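Chitosanase (Gynuella sunshinyii YC6258, PDB 6X2Q) probably hydrolyses chitosan, as a family 46 glycoside hydrolase of the lysozyme clan, and binds glucosamine residues of an oligosaccharide in its substrate cleft. Local coordinates at residues L137-D142 / D212-L217; I145-G150 / K189-H194; R193-L198 / D202-S207. One frame throughout, in Å; residues are numbered along the deposited sequence.

Contact 1. Residues L137-D142 / D212-L217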
loop_
_atom_site.group_PDB
_atom_site.type_symbol
_atom_site.label_atom_id
_atom_site.label_comp_id
_atom_site.label_asym_id
_atom_site.label_seq_id
_atom_site.Cartn_x
_atom_site.Cartn_y
_atom_site.Cartn_z
ATOM N N LEU A 137 4.625 6.073 -11.150
ATOM C CA LEU A 137 3.874 6.576 -10.002
ATOM C C LEU A 137 3.070 5.460 -9.350
ATOM O O LEU A 137 3.014 5.357 -8.117
ATOM C CB LEU A 137 2.947 7.723 -10.431
ATOM C CG LEU A 137 3.523 9.146 -10.519
ATOM C CD1 LEU A 137 4.905 9.177 -11.153
ATOM C CD2 LEU A 137 2.574 10.096 -11.276
ATOM N N LEU A 138 2.442 4.619 -10.168
ATOM C CA LEU A 138 1.692 3.497 -9.639
ATOM C C LEU A 138 2.616 2.561 -8.864
ATOM O O LEU A 138 2.310 2.167 -7.732
ATOM C CB LEU A 138 0.998 2.778 -10.796
ATOM C CG LEU A 138 0.332 1.452 -10.437
ATOM C CD1 LEU A 138 -0.805 1.677 -9.447
ATOM C CD2 LEU A 138 -0.175 0.780 -11.694
ATOM N N ALA A 139 3.786 2.262 -9.433
ATOM C CA ALA A 139 4.729 1.363 -8.778
ATOM C C ALA A 139 5.207 1.937 -7.455
ATOM O O ALA A 139 5.352 1.203 -6.472
ATOM C CB ALA A 139 5.919 1.092 -9.694
ATOM N N LEU A 140 5.465 3.247 -7.407
ATOM C CA LEU A 140 5.862 3.831 -6.127
ATOM C C LEU A 140 4.715 3.820 -5.132
ATOM O O LEU A 140 4.939 3.664 -3.925
ATOM C CB LEU A 140 6.361 5.261 -6.323
ATOM C CG LEU A 140 7.626 5.373 -7.166
ATOM C CD1 LEU A 140 7.861 6.841 -7.563
ATOM C CD2 LEU A 140 8.821 4.805 -6.440
ATOM N N TYR A 141 3.489 3.982 -5.616
ATOM C CA TYR A 141 2.349 4.070 -4.712
ATOM C C TYR A 141 2.014 2.700 -4.132
ATOM O O TYR A 141 1.763 2.563 -2.925
ATOM C CB TYR A 141 1.168 4.657 -5.464
ATOM C CG TYR A 141 -0.126 4.753 -4.697
ATOM C CD1 TYR A 141 -0.160 5.168 -3.373
ATOM C CD2 TYR A 141 -1.326 4.459 -5.328
ATOM C CE1 TYR A 141 -1.369 5.271 -2.698
ATOM C CE2 TYR A 141 -2.520 4.555 -4.680
ATOM C CZ TYR A 141 -2.546 4.958 -3.366
ATOM O OH TYR A 141 -3.767 5.038 -2.743
ATOM N N ASP A 142 2.023 1.675 -4.985
ATOM C CA ASP A 142 1.825 0.314 -4.515
ATOM C C ASP A 142 2.921 -0.090 -3.543
ATOM O O ASP A 142 2.642 -0.716 -2.519
ATOM C CB ASP A 142 1.783 -0.645 -5.701
ATOM C CG ASP A 142 1.458 -2.066 -5.281
ATOM O OD1 ASP A 142 0.336 -2.262 -4.766
ATOM O OD2 ASP A 142 2.310 -2.980 -5.457
ATOM N N ASP A 212 5.318 -8.690 -10.685
ATOM C CA ASP A 212 5.246 -9.240 -12.036
ATOM C C ASP A 212 4.229 -8.482 -12.878
ATOM O O ASP A 212 4.479 -8.203 -14.051
ATOM C CB ASP A 212 4.902 -10.736 -12.001
ATOM C CG ASP A 212 5.977 -11.586 -11.310
ATOM O OD1 ASP A 212 7.174 -11.201 -11.316
ATOM O OD2 ASP A 212 5.612 -12.643 -10.738
ATOM N N SER A 213 3.081 -8.115 -12.295
ATOM C CA SER A 213 2.080 -7.385 -13.081
ATOM C C SER A 213 2.591 -6.006 -13.498
ATOM O O SER A 213 2.412 -5.590 -14.646
ATOM C CB SER A 213 0.781 -7.245 -12.293
ATOM O OG SER A 213 0.163 -8.504 -12.108
ATOM N N LEU A 214 3.225 -5.273 -12.579
ATOM C CA LEU A 214 3.808 -3.993 -12.962
ATOM C C LEU A 214 4.905 -4.172 -14.009
ATOM O O LEU A 214 5.047 -3.343 -14.917
ATOM C CB LEU A 214 4.350 -3.285 -11.724
ATOM C CG LEU A 214 3.350 -2.961 -10.606
ATOM C CD1 LEU A 214 4.079 -2.590 -9.312
ATOM C CD2 LEU A 214 2.424 -1.849 -11.042
ATOM N N MET A 215 5.716 -5.227 -13.879
ATOM C CA MET A 215 6.735 -5.509 -14.884
ATOM C C MET A 215 6.105 -5.827 -16.238
ATOM O O MET A 215 6.627 -5.424 -17.285
ATOM C CB MET A 215 7.628 -6.667 -14.419
ATOM C CG MET A 215 8.760 -6.987 -15.371
ATOM S SD MET A 215 10.025 -5.695 -15.376
ATOM C CE MET A 215 10.873 -6.016 -13.827
ATOM N N LYS A 216 4.991 -6.564 -16.237
ATOM C CA LYS A 216 4.304 -6.888 -17.481
ATOM C C LYS A 216 3.835 -5.610 -18.189
ATOM O O LYS A 216 4.085 -5.422 -19.390
ATOM C CB LYS A 216 3.141 -7.841 -17.177
ATOM C CG LYS A 216 2.316 -8.298 -18.385
ATOM C CD LYS A 216 0.935 -8.864 -17.970
ATOM C CE LYS A 216 -0.128 -7.750 -17.755
ATOM N NZ LYS A 216 -1.536 -8.286 -17.632
ATOM N N LEU A 217 3.194 -4.696 -17.440
ATOM C CA LEU A 217 2.800 -3.410 -18.011
ATOM C C LEU A 217 4.009 -2.659 -18.552
ATOM O O LEU A 217 3.936 -2.033 -19.616
ATOM C CB LEU A 217 2.065 -2.550 -16.972
ATOM C CG LEU A 217 0.779 -3.136 -16.382
ATOM C CD1 LEU A 217 0.124 -2.177 -15.409
ATOM C CD2 LEU A 217 -0.194 -3.517 -17.490
#
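L214 reaches from helix 209-219 to helix 134-147 and divides its two methyl groups between different partners. Its CD2 meets L138 CD2 at 3.8 Å, while the other branch lies against the small residue next in sequence, with L214 CD1 at 4.0 Å from A139 CA. The two leucine side chains slant across one another instead of running alongside. In L214, CG stands opposite the carbonyl carbon (chi1 -60°), whereas in L138 it is anti to the backbone N (chi1 171°), which turns the L138 fork toward the L214 branch. One turn further on, the carboxylate of D142 borders this patch, its OD2 4.3 Å from L214 CD1. That carboxylate is held elsewhere, by salt bridges from OD1 to R210 and from OD2 to R188, and the R188 side chain also touches L214. The segments run nearly antiparallel at 173°, with their axes 11.0 Å apart, a wide spacing bridged chiefly by the single leucine. Helix 177-193 lies beside them, touching A139 through L181, and L225 packs on L138. Across the interface the chemistry is apolar and depends on shape, while the buried charge of D142 is met by two arginines at its margin; this pairing probably favours the ionised carboxylate and ties it to both helix 177-193 and helix 209-219.

Contact 2. Residues I145-G150 / K189-H194. With GCS (2-amino-2-deoxy-beta-D-glucopyranose), chain B; GCS (2-amino-2-deoxy-beta-D-glucopyranose), chain C; GCS (2-amino-2-deoxy-beta-D-glucopyranose), chain D; GCS (2-amino-2-deoxy-beta-D-glucopyranose), chain E.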
loop_
_atom_site.group_PDB
_atom_site.type_symbol
_atom_site.label_atom_id
_atom_site.label_comp_id
_atom_site.label_asym_id
_atom_site.label_seq_id
_atom_site.Cartn_x
_atom_site.Cartn_y
_atom_site.Cartn_z
ATOM N N ILE A 145 2.528 1.404 -0.072
ATOM C CA ILE A 145 1.431 0.840 0.707
ATOM C C ILE A 145 1.857 -0.451 1.399
ATOM O O ILE A 145 1.540 -0.674 2.577
ATOM C CB ILE A 145 0.206 0.622 -0.194
ATOM C CG1 ILE A 145 -0.515 1.957 -0.418
ATOM C CG2 ILE A 145 -0.740 -0.435 0.419
ATOM C CD1 ILE A 145 -1.459 1.928 -1.572
ATOM N N GLN A 146 2.582 -1.317 0.679
ATOM C CA GLN A 146 2.990 -2.615 1.202
ATOM C C GLN A 146 4.252 -2.505 2.054
ATOM O O GLN A 146 4.361 -3.169 3.083
ATOM C CB GLN A 146 3.202 -3.598 0.039
ATOM C CG GLN A 146 3.689 -4.988 0.466
ATOM C CD GLN A 146 3.712 -6.013 -0.663
ATOM O OE1 GLN A 146 4.095 -5.721 -1.796
ATOM N NE2 GLN A 146 3.322 -7.236 -0.340
ATOM N N HIS A 147 5.216 -1.675 1.651
ATOM C CA HIS A 147 6.505 -1.600 2.335
ATOM C C HIS A 147 6.589 -0.491 3.372
ATOM O O HIS A 147 7.501 -0.523 4.209
ATOM C CB HIS A 147 7.640 -1.380 1.319
ATOM C CG HIS A 147 7.736 -2.450 0.279
ATOM N ND1 HIS A 147 8.742 -3.396 0.276
ATOM C CD2 HIS A 147 6.950 -2.731 -0.789
ATOM C CE1 HIS A 147 8.572 -4.206 -0.754
ATOM N NE2 HIS A 147 7.495 -3.827 -1.415
ATOM N N GLY A 148 5.706 0.508 3.300
ATOM C CA GLY A 148 5.744 1.635 4.216
ATOM C C GLY A 148 6.823 2.633 3.853
ATOM O O GLY A 148 7.635 2.371 2.957
ATOM N N GLU A 149 6.844 3.783 4.528
ATOM C CA GLU A 149 7.839 4.825 4.292
ATOM C C GLU A 149 8.817 4.966 5.464
ATOM O O GLU A 149 9.384 6.039 5.693
ATOM C CB GLU A 149 7.159 6.167 3.992
ATOM C CG GLU A 149 8.026 7.095 3.157
ATOM C CD GLU A 149 7.496 8.531 3.092
ATOM O OE1 GLU A 149 6.498 8.848 3.785
ATOM O OE2 GLU A 149 8.098 9.356 2.355
ATOM N N GLY A 150 9.034 3.890 6.212
ATOM C CA GLY A 150 9.996 3.911 7.293
ATOM C C GLY A 150 11.437 4.016 6.787
ATOM O O GLY A 150 11.720 4.292 5.621
ATOM N N LYS A 189 11.021 -7.021 -5.978
ATOM C CA LYS A 189 10.743 -8.450 -5.919
ATOM C C LYS A 189 11.760 -9.169 -5.025
ATOM O O LYS A 189 11.396 -10.061 -4.251
ATOM C CB LYS A 189 10.717 -9.028 -7.332
ATOM C CG LYS A 189 10.374 -10.520 -7.405
ATOM C CD LYS A 189 9.718 -10.826 -8.744
ATOM C CE LYS A 189 9.145 -12.238 -8.823
ATOM N NZ LYS A 189 9.269 -12.764 -10.223
ATOM N N GLN A 190 13.027 -8.751 -5.078
ATOM C CA GLN A 190 14.046 -9.359 -4.226
ATOM C C GLN A 190 13.749 -9.118 -2.752
ATOM O O GLN A 190 13.964 -10.008 -1.916
ATOM C CB GLN A 190 15.425 -8.813 -4.586
ATOM C CG GLN A 190 16.026 -9.443 -5.836
ATOM C CD GLN A 190 17.105 -8.583 -6.463
ATOM O OE1 GLN A 190 17.767 -7.796 -5.784
ATOM N NE2 GLN A 190 17.285 -8.726 -7.766
ATOM N N VAL A 191 13.254 -7.919 -2.413
ATOM C CA VAL A 191 12.927 -7.623 -1.017
ATOM C C VAL A 191 11.710 -8.425 -0.568
ATOM O O VAL A 191 11.670 -8.938 0.560
ATOM C CB VAL A 191 12.712 -6.110 -0.822
ATOM C CG1 VAL A 191 11.947 -5.798 0.471
ATOM C CG2 VAL A 191 14.041 -5.318 -0.900
ATOM N N LEU A 192 10.694 -8.542 -1.426
ATOM C CA LEU A 192 9.525 -9.337 -1.063
ATOM C C LEU A 192 9.900 -10.810 -0.850
ATOM O O LEU A 192 9.371 -11.467 0.056
ATOM C CB LEU A 192 8.438 -9.188 -2.129
ATOM C CG LEU A 192 7.713 -7.817 -2.169
ATOM C CD1 LEU A 192 6.718 -7.714 -3.351
ATOM C CD2 LEU A 192 7.020 -7.461 -0.814
ATOM N N ARG A 193 10.817 -11.339 -1.678
ATOM C CA ARG A 193 11.264 -12.722 -1.526
ATOM C C ARG A 193 12.178 -12.890 -0.322
ATOM O O ARG A 193 12.199 -13.965 0.291
ATOM C CB ARG A 193 12.001 -13.199 -2.784
ATOM C CG ARG A 193 11.102 -13.546 -3.966
ATOM C CD ARG A 193 11.385 -14.944 -4.536
ATOM N NE ARG A 193 10.529 -15.229 -5.688
ATOM C CZ ARG A 193 9.220 -15.483 -5.615
ATOM N NH1 ARG A 193 8.609 -15.516 -4.434
ATOM N NH2 ARG A 193 8.518 -15.712 -6.725
ATOM N N HIS A 194 12.951 -11.863 0.023
ATOM C CA HIS A 194 13.985 -11.973 1.052
ATOM C C HIS A 194 13.981 -10.755 1.950
ATOM O O HIS A 194 14.955 -9.997 2.003
ATOM C CB HIS A 194 15.359 -12.169 0.411
ATOM C CG HIS A 194 15.460 -13.443 -0.351
ATOM N ND1 HIS A 194 15.700 -13.483 -1.708
ATOM C CD2 HIS A 194 15.288 -14.726 0.045
ATOM C CE1 HIS A 194 15.702 -14.741 -2.109
ATOM N NE2 HIS A 194 15.453 -15.515 -1.066
HETATM C C1 GCS B . 2.016 -1.858 5.913
HETATM C C2 GCS B . 1.633 -0.829 6.958
HETATM C C3 GCS B . 2.657 0.269 6.963
HETATM C C4 GCS B . 4.048 -0.261 7.271
HETATM C C5 GCS B . 4.191 -1.534 6.430
HETATM C C6 GCS B . 5.437 -2.350 6.645
HETATM N N2 GCS B . 0.317 -0.319 6.825
HETATM O O1 GCS B . 1.169 -2.995 5.762
HETATM O O3 GCS B . 2.268 1.143 7.945
HETATM O O4 GCS B . 4.827 0.600 7.425
HETATM O O5 GCS B . 3.103 -2.416 6.540
HETATM O O6 GCS B . 5.817 -2.425 7.978
HETATM C C1 GCS C . -0.022 -6.481 4.896
HETATM C C2 GCS C . 1.562 -6.647 4.564
HETATM C C3 GCS C . 2.067 -5.151 4.868
HETATM C C4 GCS C . 1.171 -3.951 4.405
HETATM C C5 GCS C . -0.363 -3.953 4.289
HETATM C C6 GCS C . -0.643 -3.260 3.266
HETATM N N2 GCS C . 2.198 -7.601 5.278
HETATM O O1 GCS C . -0.494 -7.699 4.484
HETATM O O3 GCS C . 3.187 -5.063 3.962
HETATM O O5 GCS C . -0.657 -5.410 4.294
HETATM O O6 GCS C . -1.932 -3.615 2.736
HETATM C C1 GCS D . 5.026 1.849 8.088
HETATM C C2 GCS D . 6.436 2.259 8.341
HETATM C C3 GCS D . 6.446 3.418 9.295
HETATM C C4 GCS D . 5.777 4.647 8.721
HETATM C C5 GCS D . 4.471 4.146 8.101
HETATM C C6 GCS D . 3.826 5.150 7.198
HETATM N N2 GCS D . 7.128 1.209 8.959
HETATM O O3 GCS D . 7.773 3.692 9.577
HETATM O O4 GCS D . 6.010 5.695 9.314
HETATM O O5 GCS D . 4.541 2.944 7.369
HETATM O O6 GCS D . 4.551 5.212 6.023
HETATM C C1 GCS E . 6.408 6.817 9.227
HETATM C C2 GCS E . 5.879 7.876 10.058
HETATM C C3 GCS E . 6.536 9.224 9.757
HETATM C C4 GCS E . 7.994 9.031 9.961
HETATM C C5 GCS E . 8.391 7.954 8.994
HETATM C C6 GCS E . 9.853 7.714 9.145
HETATM N N2 GCS E . 4.479 8.064 9.970
HETATM O O3 GCS E . 6.176 10.254 10.653
HETATM O O4 GCS E . 8.667 10.247 9.711
HETATM O O5 GCS E . 7.754 6.774 9.348
HETATM O O6 GCS E . 10.456 8.545 8.180
#
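The imidazole of H147 meets the turn 189-193 through two residues. At its edge, in the plane of the ring, V191 CG1 comes to 3.9 Å from H147 CE1, whereas L192 approaches obliquely, its CD2 lying 3.6 Å from the same ring carbon. The ring of W204 also meets the imidazole, with the planes inclined at about 45°. Both ring nitrogens are bonded, ND1 to the backbone oxygen of D154 and NE2 to NE of R188, which fixes the rotation of the ring. The amide of Q146 flanks the leucine as well: with CG anti to the backbone N (chi1 178°) and an extended chain, OE1 arrives 3.5 Å from L192 CD2. Its polar ends look elsewhere, OE1 to R188 and NE2 to the hydroxyl of S207. On the sugar side the polar contacts of this segment come from the backbone. E149 N donates to O6 of the chain D glucosamine at 3.1 Å, while the separation of 2.4 Å between Q146 O and O3 of the chain C glucosamine is too short to be relied on. G148, with positive phi after the helix end, lies with CA 3.5 Å from O4 of the chain B sugar, where a beta carbon would clash. The contact thus joins the C-terminal ends of helices 134-147 and 177-193. M159 of helix 156-167 packs on both H147 and V191, R210 of helix 209-219 lies against Q146, and the turn following helix 134-147 lines the glycan cleft.

Contact 3. Residues R193-L198 / D202-S207. With GCS (2-amino-2-deoxy-beta-D-glucopyranose), chain C.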
loop_
_atom_site.group_PDB
_atom_site.type_symbol
_atom_site.label_atom_id
_atom_site.label_comp_id
_atom_site.label_asym_id
_atom_site.label_seq_id
_atom_site.Cartn_x
_atom_site.Cartn_y
_atom_site.Cartn_z
ATOM N N ARG A 193 10.817 -11.339 -1.678
ATOM C CA ARG A 193 11.264 -12.722 -1.526
ATOM C C ARG A 193 12.178 -12.890 -0.322
ATOM O O ARG A 193 12.199 -13.965 0.291
ATOM C CB ARG A 193 12.001 -13.199 -2.784
ATOM C CG ARG A 193 11.102 -13.546 -3.966
ATOM C CD ARG A 193 11.385 -14.944 -4.536
ATOM N NE ARG A 193 10.529 -15.229 -5.688
ATOM C CZ ARG A 193 9.220 -15.483 -5.615
ATOM N NH1 ARG A 193 8.609 -15.516 -4.434
ATOM N NH2 ARG A 193 8.518 -15.712 -6.725
ATOM N N HIS A 194 12.951 -11.863 0.023
ATOM C CA HIS A 194 13.985 -11.973 1.052
ATOM C C HIS A 194 13.981 -10.755 1.950
ATOM O O HIS A 194 14.955 -9.997 2.003
ATOM C CB HIS A 194 15.359 -12.169 0.411
ATOM C CG HIS A 194 15.460 -13.443 -0.351
ATOM N ND1 HIS A 194 15.700 -13.483 -1.708
ATOM C CD2 HIS A 194 15.288 -14.726 0.045
ATOM C CE1 HIS A 194 15.702 -14.741 -2.109
ATOM N NE2 HIS A 194 15.453 -15.515 -1.066
ATOM N N PRO A 195 12.915 -10.558 2.714
ATOM C CA PRO A 195 12.851 -9.370 3.569
ATOM C C PRO A 195 13.783 -9.490 4.767
ATOM O O PRO A 195 14.024 -10.578 5.293
ATOM C CB PRO A 195 11.379 -9.315 4.003
ATOM C CG PRO A 195 10.839 -10.694 3.785
ATOM C CD PRO A 195 11.700 -11.392 2.781
ATOM N N ALA A 196 14.324 -8.347 5.190
ATOM C CA ALA A 196 15.081 -8.320 6.439
ATOM C C ALA A 196 14.200 -8.639 7.643
ATOM O O ALA A 196 14.693 -9.155 8.651
ATOM C CB ALA A 196 15.752 -6.957 6.620
ATOM N N ASN A 197 12.903 -8.339 7.572
ATOM C CA ASN A 197 11.969 -8.701 8.644
ATOM C C ASN A 197 11.403 -10.079 8.317
ATOM O O ASN A 197 10.522 -10.220 7.469
ATOM C CB ASN A 197 10.878 -7.642 8.793
ATOM C CG ASN A 197 9.634 -8.154 9.516
ATOM O OD1 ASN A 197 9.723 -8.819 10.553
ATOM N ND2 ASN A 197 8.458 -7.806 8.980
ATOM N N LEU A 198 11.911 -11.099 9.001
ATOM C CA LEU A 198 11.542 -12.472 8.699
ATOM C C LEU A 198 10.088 -12.774 9.029
ATOM O O LEU A 198 9.510 -13.695 8.439
ATOM C CB LEU A 198 12.481 -13.439 9.450
ATOM C CG LEU A 198 13.940 -13.463 8.967
ATOM C CD1 LEU A 198 14.731 -14.600 9.628
ATOM C CD2 LEU A 198 14.028 -13.573 7.428
ATOM N N ASP A 202 6.695 -15.012 4.693
ATOM C CA ASP A 202 5.638 -15.778 4.038
ATOM C C ASP A 202 4.621 -14.861 3.368
ATOM O O ASP A 202 4.240 -15.079 2.213
ATOM C CB ASP A 202 4.924 -16.678 5.053
ATOM C CG ASP A 202 5.783 -17.832 5.536
ATOM O OD1 ASP A 202 5.484 -18.343 6.644
ATOM O OD2 ASP A 202 6.731 -18.234 4.810
ATOM N N GLU A 203 4.130 -13.854 4.104
ATOM C CA GLU A 203 3.164 -12.912 3.544
ATOM C C GLU A 203 3.707 -12.273 2.275
ATOM O O GLU A 203 3.066 -12.301 1.220
ATOM C CB GLU A 203 2.829 -11.833 4.575
ATOM C CG GLU A 203 1.515 -12.018 5.279
ATOM C CD GLU A 203 0.321 -11.778 4.377
ATOM O OE1 GLU A 203 -0.331 -12.768 3.977
ATOM O OE2 GLU A 203 0.030 -10.601 4.074
ATOM N N TRP A 204 4.908 -11.709 2.356
ATOM C CA TRP A 204 5.427 -10.934 1.240
ATOM C C TRP A 204 5.856 -11.831 0.083
ATOM O O TRP A 204 5.612 -11.503 -1.086
ATOM C CB TRP A 204 6.588 -10.072 1.718
ATOM C CG TRP A 204 6.148 -8.796 2.353
ATOM C CD1 TRP A 204 4.870 -8.441 2.698
ATOM C CD2 TRP A 204 6.985 -7.696 2.715
ATOM N NE1 TRP A 204 4.864 -7.184 3.259
ATOM C CE2 TRP A 204 6.151 -6.703 3.273
ATOM C CE3 TRP A 204 8.360 -7.452 2.620
ATOM C CZ2 TRP A 204 6.651 -5.485 3.728
ATOM C CZ3 TRP A 204 8.854 -6.237 3.066
ATOM C CH2 TRP A 204 8.004 -5.271 3.616
ATOM N N SER A 205 6.494 -12.966 0.388
ATOM C CA SER A 205 6.944 -13.869 -0.664
ATOM C C SER A 205 5.792 -14.297 -1.573
ATOM O O SER A 205 5.948 -14.358 -2.796
ATOM C CB SER A 205 7.622 -15.096 -0.049
ATOM O OG SER A 205 8.156 -15.903 -1.080
ATOM N N GLU A 206 4.627 -14.585 -1.001
ATOM C CA GLU A 206 3.473 -14.973 -1.803
ATOM C C GLU A 206 2.837 -13.804 -2.552
ATOM O O GLU A 206 1.848 -14.011 -3.266
ATOM C CB GLU A 206 2.422 -15.629 -0.905
ATOM C CG GLU A 206 2.900 -16.903 -0.228
ATOM C CD GLU A 206 1.748 -17.778 0.243
ATOM O OE1 GLU A 206 1.234 -18.575 -0.579
ATOM O OE2 GLU A 206 1.351 -17.664 1.427
ATOM N N SER A 207 3.346 -12.586 -2.402
ATOM C CA SER A 207 2.721 -11.429 -3.027
ATOM C C SER A 207 3.504 -10.892 -4.226
ATOM O O SER A 207 3.211 -9.792 -4.694
ATOM C CB SER A 207 2.539 -10.319 -1.993
ATOM O OG SER A 207 3.721 -9.529 -1.913
HETATM C C1 GCS C . -0.022 -6.481 4.896
HETATM C C2 GCS C . 1.562 -6.647 4.564
HETATM C C3 GCS C . 2.067 -5.151 4.868
HETATM C C4 GCS C . 1.171 -3.951 4.405
HETATM C C5 GCS C . -0.363 -3.953 4.289
HETATM C C6 GCS C . -0.643 -3.260 3.266
HETATM N N2 GCS C . 2.198 -7.601 5.278
HETATM O O1 GCS C . -0.494 -7.699 4.484
HETATM O O3 GCS C . 3.187 -5.063 3.962
HETATM O O5 GCS C . -0.657 -5.410 4.294
HETATM O O6 GCS C . -1.932 -3.615 2.736
HETATM O O HOH W 1 7.282 -15.239 7.785
#
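R193 and S205 bring their backbones to 4.6 Å, CA to CA, where the chain folds back from the end of helix 177-193 through a loop into the short helix 201-205. The arginine chain bends at chi2 (-128°) to bring its guanidinium back to that helix, and R193 NH1 makes a weak hydrogen bond to S205 O at 3.3 Å, with a bent N-H...O angle of 123°. P195 CB lies 3.8 Å from W204 CE3, approaching the six-membered ring of the indole obliquely. At the far rim of the same side chain, W204 NE1 donates to O3 of the chain C glucosamine at 2.8 Å (149°). E203, beside it, receives a weak bond on OE2 from O1 of that sugar at 3.0 Å. The helix end is closed by S207: its OG and its N both donate to W204 O, and the hydroxyl, 2.9 Å away, lies in the carbonyl plane on a lone pair. A water joins L198 O to D202 N, and D154 takes the backbone N-H groups of A196 and N197. Replacing W204 by an alanine would probably leave the sugar O3 without its indole donor and open a gap beside P195. The contact thus combines one apolar touch, P195 on the indole that V191 and L192 of helix 177-193 also touch, with polar bonds at W204 NE1, W204 O and R193 NH1; the weak, bent bond of the exposed R193 probably contributes little directional hold.

Along the chain, contact 1 opens with 137-142 and closes with 212-217, and the segments of contacts 2 and 3 fall between them. Helix 134-147 serves contacts 1 and 2, whose centres are about 13 Å apart and which are tied by the salt bridge between K189 and D212. Contacts 2 and 3 lie closer, about 8 Å between centres; they share R193 and H194, and both touch the chain C glucosamine. Contact 3 is about 18 Å from contact 1, centre to centre. Together they form a progression through the helical framework, from the buried packing of contact 1 to the sugar-binding cleft, where residues from contacts 2 and 3 contribute to binding.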